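Local coordinates for mitotic checkpoint control protein kinase BUB1 (Drosophila melanogaster, PDB 6JKK) that probably acts as an ATP-binding protein kinase of the mitotic checkpoint at the kinetochore, this chain being its kinase domain, at residues H102-S107 and M176-A181. Sequence-based numbering, arbitrary orientation.
Sequences HSRLTS and MGIIHA
Met176 meets the end of helix 92-104 through both its side chain and its carbonyl. Its SD lies 3.7 Å from Arg104 CB and 3.6 Å from the backbone N of Leu105, where the chain leaves the helix. The bend at chi3 (-80°) sets CE beside one branch of Leu105, 3.7 Å from its CD2. The thioether is thus wedged against the last helical residue and the first one beyond it. On the main-chain side, Met176 O accepts a hydrogen bond from Arg104 NH1 (2.9 Å). NH1 approaches nearly in line with the C=O bond, at a C=O...N angle of 169°. The bond is bent at the hydrogen, with N-H...O 143°, and the oxygen lies at the guanidinium edge, slightly tilted from its plane. The arginine chain is extended from CG to NE, and its CD also passes 3.6 Å from Met176 O. Gly177 follows with positive phi in a Schellman motif that ends helix 156-175. Its O is a more distant neighbour of the same guanidinium edge. Ile178 comes next, its side chain crossing that of Arg104 at about a right angle, with CD1 3.6 Å from NH1. The arginine NH2 forms salt bridges with Asp213 and Glu100. An alanine in place of Arg104 would probably leave Met176 O without this donor and break both salt bridges. Strand 178-179 pairs with strand 212-213, and the arginine reaches Ile178 on one and Asp213 on the other. Helix 92-104 follows strand 80-87, which carries Lys85, the predicted ATP-binding lysine, and thus corresponds to αC of the protein kinase fold. Residues 176-181 run from the end of helix 156-175 into the catalytic loop, which starts at His180 and Ala181. The contact therefore joins the C-terminal end of αC to the C-lobe.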
loop_
_atom_site.group_PDB
_atom_site.type_symbol
_atom_site.label_atom_id
_atom_site.label_comp_id
_atom_site.label_asym_id
_atom_site.label_seq_id
_atom_site.Cartn_x
_atom_site.Cartn_y
_atom_site.Cartn_z
ATOM N N HIS A 102 -12.998 -5.499 0.224
ATOM C CA HIS A 102 -14.203 -4.728 0.506
ATOM C C HIS A 102 -15.365 -5.611 0.962
ATOM O O HIS A 102 -16.310 -5.137 1.589
ATOM C CB HIS A 102 -14.551 -3.806 -0.674
ATOM C CG HIS A 102 -13.609 -2.648 -0.800
ATOM N ND1 HIS A 102 -13.802 -1.455 -0.133
ATOM C CD2 HIS A 102 -12.437 -2.519 -1.468
ATOM C CE1 HIS A 102 -12.797 -0.637 -0.399
ATOM N NE2 HIS A 102 -11.957 -1.258 -1.210
ATOM N N SER A 103 -15.261 -6.907 0.694
ATOM C CA SER A 103 -16.248 -7.852 1.196
ATOM C C SER A 103 -16.004 -8.150 2.685
ATOM O O SER A 103 -16.951 -8.407 3.449
ATOM C CB SER A 103 -16.173 -9.140 0.371
ATOM O OG SER A 103 -17.287 -9.974 0.614
ATOM N N ARG A 104 -14.743 -8.111 3.103
ATOM C CA ARG A 104 -14.391 -8.557 4.456
ATOM C C ARG A 104 -14.357 -7.426 5.472
ATOM O O ARG A 104 -14.395 -7.671 6.679
ATOM C CB ARG A 104 -13.052 -9.303 4.452
ATOM C CG ARG A 104 -13.063 -10.578 3.626
ATOM C CD ARG A 104 -11.689 -11.226 3.569
ATOM N NE ARG A 104 -11.664 -12.282 2.562
ATOM C CZ ARG A 104 -10.579 -12.967 2.223
ATOM N NH1 ARG A 104 -9.427 -12.718 2.824
ATOM N NH2 ARG A 104 -10.646 -13.902 1.284
ATOM N N LEU A 105 -14.278 -6.193 4.975
ATOM C CA LEU A 105 -14.248 -5.001 5.825
ATOM C C LEU A 105 -15.480 -4.930 6.709
ATOM O O LEU A 105 -16.576 -5.267 6.265
ATOM C CB LEU A 105 -14.201 -3.739 4.957
ATOM C CG LEU A 105 -12.844 -3.207 4.515
ATOM C CD1 LEU A 105 -13.012 -2.020 3.589
ATOM C CD2 LEU A 105 -12.051 -2.805 5.730
ATOM N N THR A 106 -15.302 -4.499 7.956
ATOM C CA THR A 106 -16.436 -4.158 8.813
ATOM C C THR A 106 -16.371 -2.706 9.312
ATOM O O THR A 106 -17.399 -2.034 9.437
ATOM C CB THR A 106 -16.598 -5.141 9.996
ATOM O OG1 THR A 106 -15.314 -5.604 10.425
ATOM C CG2 THR A 106 -17.438 -6.342 9.580
ATOM N N SER A 107 -15.160 -2.223 9.569
ATOM C CA SER A 107 -14.974 -0.878 10.114
ATOM C C SER A 107 -15.353 0.220 9.124
ATOM O O SER A 107 -14.850 0.252 8.000
ATOM C CB SER A 107 -13.522 -0.692 10.562
ATOM O OG SER A 107 -13.312 0.600 11.102
ATOM N N MET A 176 -7.874 -9.353 8.057
ATOM C CA MET A 176 -8.720 -9.901 7.004
ATOM C C MET A 176 -8.014 -11.027 6.243
ATOM O O MET A 176 -8.574 -11.592 5.301
ATOM C CB MET A 176 -9.144 -8.790 6.032
ATOM C CG MET A 176 -10.145 -7.791 6.622
ATOM S SD MET A 176 -10.733 -6.544 5.448
ATOM C CE MET A 176 -9.368 -5.371 5.453
ATOM N N GLY A 177 -6.786 -11.354 6.645
ATOM C CA GLY A 177 -6.056 -12.459 6.036
ATOM C C GLY A 177 -5.447 -12.131 4.684
ATOM O O GLY A 177 -5.229 -13.018 3.850
ATOM N N ILE A 178 -5.159 -10.852 4.465
ATOM C CA ILE A 178 -4.557 -10.416 3.208
ATOM C C ILE A 178 -3.159 -9.833 3.433
ATOM O O ILE A 178 -2.962 -9.007 4.329
ATOM C CB ILE A 178 -5.452 -9.367 2.499
ATOM C CG1 ILE A 178 -6.857 -9.936 2.263
ATOM C CG2 ILE A 178 -4.811 -8.898 1.178
ATOM C CD1 ILE A 178 -6.961 -10.798 1.014
ATOM N N ILE A 179 -2.193 -10.287 2.633
ATOM C CA ILE A 179 -0.856 -9.698 2.623
ATOM C C ILE A 179 -0.747 -8.852 1.360
ATOM O O ILE A 179 -0.948 -9.359 0.260
ATOM C CB ILE A 179 0.239 -10.785 2.644
ATOM C CG1 ILE A 179 0.084 -11.657 3.892
ATOM C CG2 ILE A 179 1.633 -10.153 2.624
ATOM C CD1 ILE A 179 0.845 -12.976 3.842
ATOM N N HIS A 180 -0.466 -7.558 1.516
ATOM C CA HIS A 180 -0.385 -6.672 0.355
ATOM C C HIS A 180 0.755 -7.112 -0.565
ATOM O O HIS A 180 0.599 -7.161 -1.791
ATOM C CB HIS A 180 -0.199 -5.214 0.791
ATOM C CG HIS A 180 -0.095 -4.259 -0.356
ATOM N ND1 HIS A 180 1.064 -4.096 -1.084
ATOM C CD2 HIS A 180 -1.011 -3.435 -0.916
ATOM C CE1 HIS A 180 0.858 -3.209 -2.041
ATOM N NE2 HIS A 180 -0.392 -2.788 -1.959
ATOM N N ALA A 181 1.899 -7.409 0.054
ATOM C CA ALA A 181 3.062 -8.017 -0.599
ATOM C C ALA A 181 3.918 -7.083 -1.470
ATOM O O ALA A 181 4.937 -7.508 -2.008
ATOM C CB ALA A 181 2.669 -9.303 -1.364
#